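Local atomic coordinates of L-lysine 6-oxidase (Marinomonas mediterranea, PDB entry 3WEU), a protein that oxidatively deaminates the side chain of L-lysine with a cysteine tryptophylquinone cofactor, releasing ammonium and the hydrogen peroxide that makes it antibacterial. Residues F324-R329 with K336-K341; L261-F266 with I303-Q308; V660-V665 with S669-T674; C516-V521 with S585-L590. All coordinates share one frame; numbering follows the deposited sequence. Where two conformers were deposited one is given.

Interaction 1 (F324-R329 with K336-K341); sequences FQFDYR and KANRMK
The ring of Phe326 reaches from loop 324-329 to the start of helix 336-344, where Asn338 sits over one of its faces. This is a CH-pi contact: Asn338 CB stands 3.6 Å from the centroid of the Phe326 ring and only 8° off the ring normal. A short asparagine suits the place, since its methylene can press on the ring while its amide runs back alongside the phenylalanine, bringing Asn338 ND2 to 3.7 Å from Phe326 CB. Phe326 holds its CG between the backbone N and the carbonyl carbon (chi1 59°), which turns the ring toward the helix.

Ordinary van der Waals contacts complete the fit. Phe326 CZ lies 3.4 Å from Asn338 O, and Phe326 CE1 touches the aliphatic part of Arg339 at CG, 4.0 Å away. The ring's opposite face is met near its rim by Tyr328 CE1, so the ring lies between the asparagine methylene on one face and the tyrosine on the other.

The polar bonds run within the loop or to neighbouring residues. Tyr328 OH donates to a lone pair of Gln325 OE1 at 2.6 Å and accepts from Phe324 N, tying the loop to itself, while Asp327 OD1 takes Arg329 N in an Asx turn. Asn338 ND2 is bonded to Asn335 OD1, and the Arg339 guanidinium to Trp416 O and Ser332 O.

The loop lies against three helices: Tyr328 packs on Phe295 and Ile303 of helix 295-308 and meets Tyr342 of helix 336-344 edge-to-face, while its carbonyl oxygen accepts from Trp416 NE1 of helix 407-418.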
loop_
_atom_site.group_PDB
_atom_site.type_symbol
_atom_site.label_atom_id
_atom_site.label_comp_id
_atom_site.label_asym_id
_atom_site.label_seq_id
_atom_site.Cartn_x
_atom_site.Cartn_y
_atom_site.Cartn_z
ATOM N N PHE A 324 -6.576 19.503 48.194
ATOM C CA PHE A 324 -6.896 20.273 49.408
ATOM C C PHE A 324 -5.795 20.048 50.472
ATOM O O PHE A 324 -6.009 19.705 51.653
ATOM C CB PHE A 324 -8.340 19.970 49.920
ATOM C CG PHE A 324 -9.445 20.484 49.004
ATOM C CD1 PHE A 324 -9.853 19.724 47.840
ATOM C CD2 PHE A 324 -10.088 21.702 49.292
ATOM C CE1 PHE A 324 -10.860 20.194 46.967
ATOM C CE2 PHE A 324 -11.095 22.172 48.414
ATOM C CZ PHE A 324 -11.462 21.417 47.261
ATOM N N GLN A 325 -4.570 20.191 50.006
ATOM C CA GLN A 325 -3.439 20.028 50.921
ATOM C C GLN A 325 -3.454 21.279 51.794
ATOM O O GLN A 325 -2.920 21.248 52.866
ATOM C CB GLN A 325 -2.107 19.740 50.180
ATOM C CG GLN A 325 -1.522 20.860 49.376
ATOM C CD GLN A 325 -2.253 21.222 48.059
ATOM O OE1 GLN A 325 -3.511 21.320 47.980
ATOM N NE2 GLN A 325 -1.477 21.398 47.045
ATOM N N PHE A 326 -4.069 22.362 51.309
ATOM C CA PHE A 326 -4.350 23.517 52.131
ATOM C C PHE A 326 -5.761 23.875 51.750
ATOM O O PHE A 326 -6.334 23.305 50.847
ATOM C CB PHE A 326 -3.375 24.710 51.910
ATOM C CG PHE A 326 -3.340 25.250 50.484
ATOM C CD1 PHE A 326 -4.140 26.326 50.100
ATOM C CD2 PHE A 326 -2.506 24.671 49.491
ATOM C CE1 PHE A 326 -4.108 26.823 48.754
ATOM C CE2 PHE A 326 -2.482 25.169 48.189
ATOM C CZ PHE A 326 -3.231 26.276 47.845
ATOM N N ASP A 327 -6.311 24.814 52.463
ATOM C CA ASP A 327 -7.661 25.198 52.299
ATOM C C ASP A 327 -7.899 26.168 51.149
ATOM O O ASP A 327 -7.571 27.359 51.253
ATOM C CB ASP A 327 -8.151 25.812 53.635
ATOM C CG ASP A 327 -9.681 25.960 53.665
ATOM O OD1 ASP A 327 -10.381 25.742 52.617
ATOM O OD2 ASP A 327 -10.185 26.301 54.754
ATOM N N TYR A 328 -8.480 25.679 50.047
ATOM C CA TYR A 328 -8.693 26.490 48.852
ATOM C C TYR A 328 -9.709 27.625 49.134
ATOM O O TYR A 328 -9.705 28.628 48.419
ATOM C CB TYR A 328 -9.078 25.650 47.586
ATOM C CG TYR A 328 -8.055 24.563 47.193
ATOM C CD1 TYR A 328 -6.668 24.694 47.453
ATOM C CD2 TYR A 328 -8.464 23.348 46.688
ATOM C CE1 TYR A 328 -5.767 23.655 47.138
ATOM C CE2 TYR A 328 -7.555 22.333 46.346
ATOM C CZ TYR A 328 -6.263 22.480 46.562
ATOM O OH TYR A 328 -5.468 21.441 46.242
ATOM N N ARG A 329 -10.531 27.525 50.189
ATOM C CA ARG A 329 -11.556 28.515 50.459
ATOM C C ARG A 329 -11.049 29.586 51.395
ATOM O O ARG A 329 -11.704 30.577 51.589
ATOM C CB ARG A 329 -12.810 27.834 51.066
ATOM C CG ARG A 329 -13.540 26.960 50.048
ATOM C CD ARG A 329 -14.793 26.225 50.640
ATOM N NE ARG A 329 -15.494 25.427 49.601
ATOM C CZ ARG A 329 -15.159 24.183 49.216
ATOM N NH1 ARG A 329 -14.148 23.520 49.772
ATOM N NH2 ARG A 329 -15.817 23.586 48.202
ATOM N N LYS A 336 -2.264 33.253 51.646
ATOM C CA LYS A 336 -1.963 33.811 50.337
ATOM C C LYS A 336 -0.740 33.172 49.637
ATOM O O LYS A 336 -0.795 32.920 48.439
ATOM C CB LYS A 336 -1.804 35.311 50.393
ATOM C CG LYS A 336 -1.556 35.989 49.061
ATOM C CD LYS A 336 -1.651 37.529 49.087
ATOM C CE LYS A 336 -1.206 38.087 47.764
ATOM N NZ LYS A 336 -1.147 39.573 47.800
ATOM N N ALA A 337 0.348 32.967 50.340
ATOM C CA ALA A 337 1.532 32.388 49.705
ATOM C C ALA A 337 1.168 31.012 49.107
ATOM O O ALA A 337 1.616 30.731 48.002
ATOM C CB ALA A 337 2.713 32.263 50.668
ATOM N N ASN A 338 0.322 30.232 49.798
ATOM C CA ASN A 338 -0.192 28.992 49.251
ATOM C C ASN A 338 -1.023 29.150 47.987
ATOM O O ASN A 338 -0.804 28.431 46.981
ATOM C CB ASN A 338 -1.065 28.279 50.271
ATOM C CG ASN A 338 -0.284 27.680 51.402
ATOM O OD1 ASN A 338 0.865 27.337 51.262
ATOM N ND2 ASN A 338 -0.944 27.493 52.521
ATOM N N ARG A 339 -1.966 30.097 47.989
ATOM C CA ARG A 339 -2.808 30.293 46.797
ATOM C C ARG A 339 -1.980 30.786 45.613
ATOM O O ARG A 339 -2.209 30.368 44.463
ATOM C CB ARG A 339 -3.967 31.246 47.066
ATOM C CG ARG A 339 -4.972 30.714 48.075
ATOM C CD ARG A 339 -6.142 31.674 48.209
ATOM N NE ARG A 339 -5.839 32.600 49.272
ATOM C CZ ARG A 339 -5.488 33.855 49.101
ATOM N NH1 ARG A 339 -5.439 34.372 47.907
ATOM N NH2 ARG A 339 -5.198 34.585 50.139
ATOM N N MET A 340 -1.016 31.669 45.899
ATOM C CA MET A 340 -0.175 32.221 44.856
ATOM C C MET A 340 0.755 31.131 44.241
ATOM O O MET A 340 1.027 31.143 43.031
ATOM C CB MET A 340 0.694 33.323 45.412
ATOM C CG MET A 340 -0.005 34.598 45.735
ATOM S SD MET A 340 -0.605 35.453 44.286
ATOM C CE MET A 340 0.779 35.441 43.273
ATOM N N LYS A 341 1.254 30.245 45.084
ATOM C CA LYS A 341 2.088 29.153 44.612
ATOM C C LYS A 341 1.250 28.290 43.650
ATOM O O LYS A 341 1.741 27.939 42.604
ATOM C CB LYS A 341 2.604 28.318 45.710
ATOM C CG LYS A 341 3.764 27.419 45.268
ATOM C CD LYS A 341 4.212 26.577 46.443
ATOM C CE LYS A 341 5.725 26.414 46.616
ATOM N NZ LYS A 341 6.412 26.499 45.320
#

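Interaction 2 (L261-F266 with I303-Q308); sequences LSDTCF and IQRISQ. With EDO (1,2-ethanediol), chain M.
Asp263 and Arg305 form a single salt bridge between helix 261-272 and helix 295-308, the centre of the contact lying about 13 Å from the centre of the chain. The helices themselves stay well apart, the CA atoms of Asp263 and Arg305 being 12.6 Å from each other, and the distance is bridged by the two side chains coming from opposite directions, both touched by Gln409 of helix 407-418. A long arginine is what such a distance calls for: its chain runs extended from CG to NE and delivers the guanidinium to a short aspartate.

Arg305 NH1 donates to Asp263 OD2 at 2.9 Å, with an N-H...O angle of 151°. The oxygen is met on its syn side, close to the carboxylate plane, and lies near the guanidinium plane, although the two planes are turned 47° against each other. One oxygen therefore carries the direct bond. The other, Asp263 OD1, accepts a weak bond from a water that also takes Arg305 NH2 at 2.9 Å. Along the remaining edge a 1,2-ethanediol, probably from the crystallisation liquor, accepts an almost straight bond (177°) from Arg305 NE to its O2, 2.8 Å long, and its O1 is hydrogen-bonded to Arg305 NH2.

Asp263 OD2 also accepts from Thr260 N, just before the helix begins, and Arg305 NH1 also gives to Ile258 O. In the crystal all five N-H groups have an acceptor, two of them diol oxygens and one a water, and together these would restrain the guanidinium's rotation. The arginine charge and the helix N-terminus would both be expected to keep Asp263 ionised.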
loop_
_atom_site.group_PDB
_atom_site.type_symbol
_atom_site.label_atom_id
_atom_site.label_comp_id
_atom_site.label_asym_id
_atom_site.label_seq_id
_atom_site.Cartn_x
_atom_site.Cartn_y
_atom_site.Cartn_z
ATOM N N LEU A 261 -16.110 24.405 25.546
ATOM C CA LEU A 261 -16.538 25.430 24.569
ATOM C C LEU A 261 -17.438 26.494 25.151
ATOM O O LEU A 261 -17.427 27.663 24.703
ATOM C CB LEU A 261 -17.178 24.771 23.376
ATOM C CG LEU A 261 -16.990 25.282 21.951
ATOM C CD1 LEU A 261 -18.166 26.051 21.484
ATOM C CD2 LEU A 261 -15.658 25.973 21.580
ATOM N N SER A 262 -18.179 26.171 26.215
ATOM C CA SER A 262 -18.840 27.257 26.981
ATOM C C SER A 262 -17.855 28.251 27.607
ATOM O O SER A 262 -18.052 29.469 27.474
ATOM C CB SER A 262 -19.805 26.744 28.035
ATOM O OG SER A 262 -20.436 27.804 28.751
ATOM N N ASP A 263 -16.776 27.753 28.187
ATOM C CA ASP A 263 -15.717 28.649 28.664
ATOM C C ASP A 263 -15.206 29.499 27.466
ATOM O O ASP A 263 -14.982 30.694 27.636
ATOM C CB ASP A 263 -14.558 27.921 29.300
ATOM C CG ASP A 263 -14.973 27.132 30.475
ATOM O OD1 ASP A 263 -15.671 27.684 31.313
ATOM O OD2 ASP A 263 -14.690 25.923 30.521
ATOM N N THR A 264 -15.068 28.900 26.287
ATOM C CA THR A 264 -14.597 29.650 25.120
ATOM C C THR A 264 -15.554 30.806 24.814
ATOM O O THR A 264 -15.139 31.994 24.663
ATOM C CB THR A 264 -14.413 28.771 23.897
ATOM O OG1 THR A 264 -13.427 27.768 24.168
ATOM C CG2 THR A 264 -13.987 29.621 22.680
ATOM N N CYS A 265 -16.845 30.483 24.717
ATOM C CA CYS A 265 -17.848 31.506 24.384
ATOM C C CYS A 265 -17.884 32.598 25.453
ATOM O O CYS A 265 -18.001 33.775 25.101
ATOM C CB CYS A 265 -19.250 30.900 24.144
ATOM S SG CYS A 265 -19.293 29.936 22.634
ATOM N N PHE A 266 -17.809 32.218 26.740
ATOM C CA PHE A 266 -17.803 33.138 27.838
ATOM C C PHE A 266 -16.599 34.094 27.746
ATOM O O PHE A 266 -16.735 35.293 27.835
ATOM C CB PHE A 266 -17.790 32.360 29.185
ATOM C CG PHE A 266 -17.911 33.230 30.379
ATOM C CD1 PHE A 266 -19.111 33.887 30.623
ATOM C CD2 PHE A 266 -16.822 33.510 31.195
ATOM C CE1 PHE A 266 -19.214 34.771 31.691
ATOM C CE2 PHE A 266 -16.940 34.340 32.279
ATOM C CZ PHE A 266 -18.146 34.966 32.551
ATOM N N ILE A 303 -11.046 22.958 39.556
ATOM C CA ILE A 303 -10.491 21.954 40.410
ATOM C C ILE A 303 -11.203 20.618 40.251
ATOM O O ILE A 303 -10.558 19.578 40.180
ATOM C CB ILE A 303 -10.624 22.419 41.877
ATOM C CG1 ILE A 303 -9.842 23.721 42.119
ATOM C CG2 ILE A 303 -10.157 21.349 42.782
ATOM C CD1 ILE A 303 -10.136 24.359 43.478
ATOM N N GLN A 304 -12.533 20.647 40.170
ATOM C CA GLN A 304 -13.303 19.415 39.980
ATOM C C GLN A 304 -12.956 18.799 38.608
ATOM O O GLN A 304 -12.840 17.604 38.499
ATOM C CB GLN A 304 -14.840 19.654 40.016
ATOM C CG GLN A 304 -15.331 20.136 41.365
ATOM C CD GLN A 304 -16.809 20.528 41.374
ATOM O OE1 GLN A 304 -17.380 21.182 40.445
ATOM N NE2 GLN A 304 -17.407 20.210 42.449
ATOM N N ARG A 305 -12.824 19.615 37.556
ATOM C CA ARG A 305 -12.554 19.050 36.219
ATOM C C ARG A 305 -11.195 18.353 36.259
ATOM O O ARG A 305 -11.083 17.218 35.830
ATOM C CB ARG A 305 -12.633 20.158 35.185
ATOM C CG ARG A 305 -14.031 20.634 34.971
ATOM C CD ARG A 305 -14.044 22.001 34.374
ATOM N NE ARG A 305 -15.396 22.518 34.299
ATOM C CZ ARG A 305 -15.707 23.539 33.500
ATOM N NH1 ARG A 305 -14.759 24.101 32.747
ATOM N NH2 ARG A 305 -16.965 23.982 33.413
ATOM N N ILE A 306 -10.194 19.019 36.820
ATOM C CA ILE A 306 -8.855 18.506 36.906
ATOM C C ILE A 306 -8.905 17.123 37.612
ATOM O O ILE A 306 -8.294 16.144 37.148
ATOM C CB ILE A 306 -7.926 19.427 37.692
ATOM C CG1 ILE A 306 -7.615 20.698 36.897
ATOM C CG2 ILE A 306 -6.638 18.722 37.922
ATOM C CD1 ILE A 306 -7.019 21.776 37.759
ATOM N N SER A 307 -9.709 17.037 38.661
ATOM C CA SER A 307 -9.802 15.808 39.493
ATOM C C SER A 307 -10.395 14.601 38.799
ATOM O O SER A 307 -10.295 13.534 39.331
ATOM C CB SER A 307 -10.640 16.054 40.754
ATOM O OG SER A 307 -12.019 16.032 40.493
ATOM N N GLN A 308 -11.073 14.794 37.655
ATOM C CA GLN A 308 -11.718 13.720 36.899
ATOM C C GLN A 308 -10.804 13.097 35.845
ATOM O O GLN A 308 -11.046 11.985 35.434
ATOM C CB GLN A 308 -12.974 14.230 36.169
ATOM C CG GLN A 308 -14.140 14.672 37.037
ATOM C CD GLN A 308 -15.366 15.063 36.165
ATOM O OE1 GLN A 308 -15.371 16.094 35.347
ATOM N NE2 GLN A 308 -16.464 14.277 36.396
HETATM C C1 EDO M . -19.083 22.657 36.437
HETATM O O1 EDO M . -19.198 23.375 35.198
HETATM C C2 EDO M . -18.798 21.239 36.091
HETATM O O2 EDO M . -17.422 21.277 35.824
HETATM O O HOH W 1 -17.687 25.734 31.269
#

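Interaction 3 (V660-V665 with S669-T674); sequences VLVGQV and SEDNET
Asp671 touches segment 660-665 first: its CB lies 3.6 Å from Gly663 N and 3.8 Å from Val662 CG1, while Asp671 O comes close to Val662 CB. The carboxylate itself is turned to Thr666, whose OG1 is hydrogen-bonded to Asp671 OD2.

Asn672 follows. With CG beside its own backbone N (chi1 -68°), the amide swings in so that OD1 takes a weak bond from Gly663 N, 2.9 Å long. Glycine suits this place because, lacking a side chain, it lets OD1 settle 3.0 Å from Gly663 CA. Leu661 crosses the asparagine at about a right angle, with Leu661 CB 3.4 Å from Asn672 OD1.

Thr674 closes the segment with a straighter bond than the asparagine's: Val662 N donates to Thr674 O at 2.8 Å, at an angle of 165°. Beside it Val662 CG2 rests 3.9 Å from Thr674 CG2, a methyl contact suited to two beta-branched residues.

That backbone bond continues the antiparallel ladder of strands 656-661 and 675-680, next to the pairing of Val660 with Leu676. The arrangement is the helical tip of a beta-hairpin arm, which packs against the same tip of the second subunit, where Gln664 NE2 bonds Gln664 O of that subunit.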
loop_
_atom_site.group_PDB
_atom_site.type_symbol
_atom_site.label_atom_id
_atom_site.label_comp_id
_atom_site.label_asym_id
_atom_site.label_seq_id
_atom_site.Cartn_x
_atom_site.Cartn_y
_atom_site.Cartn_z
ATOM N N VAL A 660 1.001 -13.010 23.705
ATOM C CA VAL A 660 2.306 -13.323 23.092
ATOM C C VAL A 660 3.312 -13.454 24.227
ATOM O O VAL A 660 3.443 -12.529 25.040
ATOM C CB VAL A 660 2.737 -12.184 22.173
ATOM C CG1 VAL A 660 4.183 -12.339 21.705
ATOM C CG2 VAL A 660 1.757 -11.989 21.015
ATOM N N LEU A 661 4.017 -14.569 24.308
ATOM C CA LEU A 661 5.024 -14.757 25.307
ATOM C C LEU A 661 6.256 -13.914 24.992
ATOM O O LEU A 661 6.663 -13.847 23.830
ATOM C CB LEU A 661 5.378 -16.234 25.464
ATOM C CG LEU A 661 4.187 -17.126 25.807
ATOM C CD1 LEU A 661 4.686 -18.544 25.893
ATOM C CD2 LEU A 661 3.402 -16.707 27.089
ATOM N N VAL A 662 6.885 -13.286 26.002
ATOM C CA VAL A 662 7.970 -12.384 25.674
ATOM C C VAL A 662 9.136 -13.098 24.936
ATOM O O VAL A 662 9.751 -12.529 24.034
ATOM C CB VAL A 662 8.440 -11.592 26.895
ATOM C CG1 VAL A 662 9.698 -10.831 26.548
ATOM C CG2 VAL A 662 7.322 -10.595 27.216
ATOM N N GLY A 663 9.343 -14.362 25.228
ATOM C CA GLY A 663 10.402 -15.078 24.547
ATOM C C GLY A 663 10.125 -15.351 23.100
ATOM O O GLY A 663 11.046 -15.741 22.346
ATOM N N GLN A 664 8.892 -15.176 22.689
ATOM C CA GLN A 664 8.565 -15.229 21.270
ATOM C C GLN A 664 9.237 -14.092 20.541
ATOM O O GLN A 664 9.664 -14.253 19.425
ATOM C CB GLN A 664 7.100 -15.249 20.984
ATOM C CG GLN A 664 6.449 -16.548 21.386
ATOM C CD GLN A 664 4.992 -16.559 21.130
ATOM O OE1 GLN A 664 4.180 -16.365 22.041
ATOM N NE2 GLN A 664 4.616 -16.837 19.890
ATOM N N VAL A 665 9.294 -12.935 21.174
ATOM C CA VAL A 665 9.969 -11.785 20.625
ATOM C C VAL A 665 11.486 -11.855 20.823
ATOM O O VAL A 665 12.250 -11.524 19.929
ATOM C CB VAL A 665 9.472 -10.510 21.325
ATOM C CG1 VAL A 665 10.263 -9.302 20.822
ATOM C CG2 VAL A 665 7.992 -10.368 21.179
ATOM N N SER A 669 13.682 -18.374 25.929
ATOM C CA SER A 669 12.482 -18.955 26.461
ATOM C C SER A 669 12.334 -18.616 27.987
ATOM O O SER A 669 11.289 -18.777 28.578
ATOM C CB SER A 669 12.491 -20.474 26.233
ATOM O OG SER A 669 13.674 -20.967 26.887
ATOM N N GLU A 670 13.395 -18.221 28.650
ATOM C CA GLU A 670 13.257 -17.830 30.045
ATOM C C GLU A 670 12.275 -16.590 30.128
ATOM O O GLU A 670 11.597 -16.427 31.097
ATOM C CB GLU A 670 14.585 -17.466 30.654
ATOM C CG GLU A 670 14.388 -17.161 32.122
ATOM C CD GLU A 670 15.675 -17.002 32.846
ATOM O OE1 GLU A 670 16.383 -18.021 32.917
ATOM O OE2 GLU A 670 15.971 -15.864 33.322
ATOM N N ASP A 671 12.189 -15.780 29.082
ATOM C CA ASP A 671 11.326 -14.631 29.076
ATOM C C ASP A 671 9.834 -14.966 29.004
ATOM O O ASP A 671 8.986 -14.096 29.240
ATOM C CB ASP A 671 11.684 -13.725 27.890
ATOM C CG ASP A 671 13.002 -13.001 28.059
ATOM O OD1 ASP A 671 13.519 -12.832 29.198
ATOM O OD2 ASP A 671 13.556 -12.534 27.012
ATOM N N ASN A 672 9.478 -16.220 28.746
ATOM C CA ASN A 672 8.102 -16.610 28.633
ATOM C C ASN A 672 7.364 -16.624 29.935
ATOM O O ASN A 672 6.192 -16.877 29.901
ATOM C CB ASN A 672 7.970 -18.033 28.051
ATOM C CG ASN A 672 8.408 -18.076 26.607
ATOM O OD1 ASN A 672 8.661 -17.030 25.963
ATOM N ND2 ASN A 672 8.437 -19.286 26.057
ATOM N N GLU A 673 8.019 -16.283 31.027
ATOM C CA GLU A 673 7.303 -16.020 32.285
ATOM C C GLU A 673 6.454 -14.758 32.212
ATOM O O GLU A 673 5.587 -14.572 33.029
ATOM C CB GLU A 673 8.256 -15.923 33.411
ATOM C CG GLU A 673 8.830 -17.313 33.770
ATOM C CD GLU A 673 9.848 -17.310 34.932
ATOM O OE1 GLU A 673 9.654 -16.513 35.879
ATOM O OE2 GLU A 673 10.827 -18.127 34.876
ATOM N N THR A 674 6.734 -13.915 31.243
ATOM C CA THR A 674 6.026 -12.692 30.978
ATOM C C THR A 674 5.330 -12.725 29.626
ATOM O O THR A 674 5.849 -13.338 28.643
ATOM C CB THR A 674 6.997 -11.525 31.111
ATOM O OG1 THR A 674 7.562 -11.510 32.419
ATOM C CG2 THR A 674 6.341 -10.283 30.929
#

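Interaction 4 (C516-V521 with S585-L590); sequences CTIQTV and SPWDVL. With EDO (1,2-ethanediol), chain K; EDO (1,2-ethanediol), chain J.
Ser585 and Trp587 meet Cys516, Thr517 and Ile518 along a contact that is closely packed from the cysteine to the indole face. Ser585 OG donates to a lone pair of Cys516 O, 2.8 Å away and in the carbonyl plane. The short serine side chain lets OG reach the carbonyl while its CB packs against the sulfur, 3.5 Å from Cys516 SG. Next along, Thr517 lies over one face of the indole: its CB is 3.6 Å from the centroid of the six-membered ring of Trp587, 10° off the normal, a CH-pi contact. Thr517 CG2, placed beside the backbone N, comes to 3.2 Å from Trp587 CZ3. At the pyrrole end Ile518 CG2 adds an apolar touch on Trp587 CD1 at 3.6 Å.

The looser part is at the polar atoms, where small molecules are bound. Thr517 OG1 shares a hydrogen bond of 2.8 Å with O2 of one 1,2-ethanediol. Trp587 NE1 donates to O2 of another at 3.1 Å, near the ring plane, and makes a weak bond to Tyr577 OH as well. Both diols probably come from the crystallisation liquor.

Cys516 SG is bonded covalently to CE3 of the modified tryptophan at position 581, so the pairing of Cys516 with Ser585 belongs to the cysteine tryptophylquinone site. Ser585 packs directly on the sulfur of that cross-link, in the setting of a quinone cofactor built from the enzyme's own side chains.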
loop_
_atom_site.group_PDB
_atom_site.type_symbol
_atom_site.label_atom_id
_atom_site.label_comp_id
_atom_site.label_asym_id
_atom_site.label_seq_id
_atom_site.Cartn_x
_atom_site.Cartn_y
_atom_site.Cartn_z
ATOM N N CYS A 516 -6.426 11.793 18.451
ATOM C CA CYS A 516 -6.659 12.543 19.731
ATOM C C CYS A 516 -6.316 11.652 20.931
ATOM O O CYS A 516 -7.191 11.115 21.615
ATOM C CB CYS A 516 -8.106 12.998 19.828
ATOM S SG CYS A 516 -8.424 14.003 21.274
ATOM N N THR A 517 -5.052 11.421 21.146
ATOM C CA THR A 517 -4.620 10.443 22.113
ATOM C C THR A 517 -3.577 11.108 23.002
ATOM O O THR A 517 -3.925 11.800 24.021
ATOM C CB THR A 517 -4.095 9.168 21.412
ATOM O OG1 THR A 517 -3.081 9.530 20.516
ATOM C CG2 THR A 517 -5.197 8.520 20.608
ATOM N N ILE A 518 -2.311 10.985 22.608
ATOM C CA ILE A 518 -1.199 11.591 23.274
ATOM C C ILE A 518 -0.290 12.224 22.219
ATOM O O ILE A 518 -0.396 11.896 21.002
ATOM C CB ILE A 518 -0.396 10.616 24.123
ATOM C CG1 ILE A 518 0.198 9.429 23.320
ATOM C CG2 ILE A 518 -1.321 10.053 25.225
ATOM C CD1 ILE A 518 1.523 9.734 22.645
ATOM N N GLN A 519 0.563 13.134 22.694
ATOM C CA GLN A 519 1.629 13.676 21.830
ATOM C C GLN A 519 2.912 13.623 22.600
ATOM O O GLN A 519 2.916 13.928 23.783
ATOM C CB GLN A 519 1.310 15.131 21.510
ATOM C CG GLN A 519 2.101 15.665 20.330
ATOM C CD GLN A 519 1.685 15.140 18.987
ATOM O OE1 GLN A 519 0.547 14.726 18.766
ATOM N NE2 GLN A 519 2.650 15.150 18.044
ATOM N N THR A 520 4.017 13.237 21.942
ATOM C CA THR A 520 5.319 13.334 22.529
ATOM C C THR A 520 5.891 14.683 22.103
ATOM O O THR A 520 6.191 14.895 20.914
ATOM C CB THR A 520 6.118 12.111 21.965
ATOM O OG1 THR A 520 5.527 10.926 22.580
ATOM C CG2 THR A 520 7.496 12.178 22.370
ATOM N N VAL A 521 6.031 15.590 23.056
ATOM C CA VAL A 521 6.284 17.031 22.812
ATOM C C VAL A 521 7.678 17.449 23.325
ATOM O O VAL A 521 8.035 17.292 24.508
ATOM C CB VAL A 521 5.223 17.919 23.498
ATOM C CG1 VAL A 521 5.359 19.352 23.032
ATOM C CG2 VAL A 521 3.800 17.363 23.226
ATOM N N SER A 585 -11.670 11.731 24.336
ATOM C CA SER A 585 -10.999 10.697 23.577
ATOM C C SER A 585 -10.096 9.987 24.591
ATOM O O SER A 585 -8.930 10.302 24.744
ATOM C CB SER A 585 -10.199 11.272 22.432
ATOM O OG SER A 585 -9.785 10.197 21.638
ATOM N N PRO A 586 -10.703 9.123 25.414
ATOM C CA PRO A 586 -9.994 8.511 26.526
ATOM C C PRO A 586 -8.837 7.670 26.069
ATOM O O PRO A 586 -8.804 7.209 24.896
ATOM C CB PRO A 586 -11.067 7.602 27.173
ATOM C CG PRO A 586 -12.320 8.225 26.790
ATOM C CD PRO A 586 -12.122 8.722 25.386
ATOM N N TRP A 587 -7.887 7.465 26.950
ATOM C CA TRP A 587 -6.689 6.692 26.627
ATOM C C TRP A 587 -6.373 5.622 27.609
ATOM O O TRP A 587 -6.132 4.467 27.196
ATOM C CB TRP A 587 -5.519 7.637 26.406
ATOM C CG TRP A 587 -4.377 7.061 25.664
ATOM C CD1 TRP A 587 -3.068 6.975 26.069
ATOM C CD2 TRP A 587 -4.422 6.534 24.338
ATOM N NE1 TRP A 587 -2.331 6.415 25.078
ATOM C CE2 TRP A 587 -3.130 6.136 24.007
ATOM C CE3 TRP A 587 -5.431 6.329 23.441
ATOM C CZ2 TRP A 587 -2.820 5.564 22.790
ATOM C CZ3 TRP A 587 -5.126 5.724 22.210
ATOM C CH2 TRP A 587 -3.833 5.352 21.922
ATOM N N ASP A 588 -6.313 5.972 28.904
ATOM C CA ASP A 588 -5.985 5.014 29.950
ATOM C C ASP A 588 -7.217 4.887 30.830
ATOM O O ASP A 588 -7.587 5.840 31.501
ATOM C CB ASP A 588 -4.798 5.497 30.732
ATOM C CG ASP A 588 -3.667 5.935 29.828
ATOM O OD1 ASP A 588 -3.572 7.125 29.479
ATOM O OD2 ASP A 588 -2.917 5.052 29.399
ATOM N N VAL A 589 -7.867 3.731 30.752
ATOM C CA VAL A 589 -9.188 3.506 31.364
ATOM C C VAL A 589 -9.242 2.192 32.088
ATOM O O VAL A 589 -8.407 1.290 31.832
ATOM C CB VAL A 589 -10.311 3.554 30.316
ATOM C CG1 VAL A 589 -10.411 4.918 29.684
ATOM C CG2 VAL A 589 -10.183 2.461 29.283
ATOM N N LEU A 590 -10.227 2.058 32.991
ATOM C CA LEU A 590 -10.370 0.847 33.820
ATOM C C LEU A 590 -11.342 -0.107 33.180
ATOM O O LEU A 590 -12.424 0.318 32.687
ATOM C CB LEU A 590 -10.859 1.240 35.231
ATOM C CG LEU A 590 -9.988 2.216 36.029
ATOM C CD1 LEU A 590 -10.633 2.403 37.406
ATOM C CD2 LEU A 590 -8.606 1.588 36.182
HETATM C C1 EDO K . -2.453 7.282 17.267
HETATM O O1 EDO K . -3.051 8.564 17.393
HETATM C C2 EDO K . -2.551 6.674 18.638
HETATM O O2 EDO K . -1.674 7.364 19.557
HETATM C C1 EDO J . 0.140 3.091 24.247
HETATM O O1 EDO J . -1.281 3.156 24.333
HETATM C C2 EDO J . 0.662 4.088 25.288
HETATM O O2 EDO J . 0.627 5.432 24.758
HETATM O O HOH W 2 -6.687 12.208 24.709
#

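Along the chain the contacts follow one another without nesting, in the order interaction 2, 1, 4, 3. Interactions 2 and 1, centres 20 Å apart, meet at helix 295-308, which belongs to interaction 2 and on which Tyr328 of interaction 1 packs: Ile303 CD1 lies 3.8 Å from Tyr328 CD2. Interaction 4, at the cofactor, has its centre 18 Å from interaction 2, but nearest atoms about 8 Å apart leave the two without direct contact. Interaction 3 stands apart, its centre 28 Å from interaction 4 and 50 Å from interaction 1. The first three thus lie in the part of the chain that carries the quinone, while interaction 3 is at the tip of a hairpin that meets the second subunit.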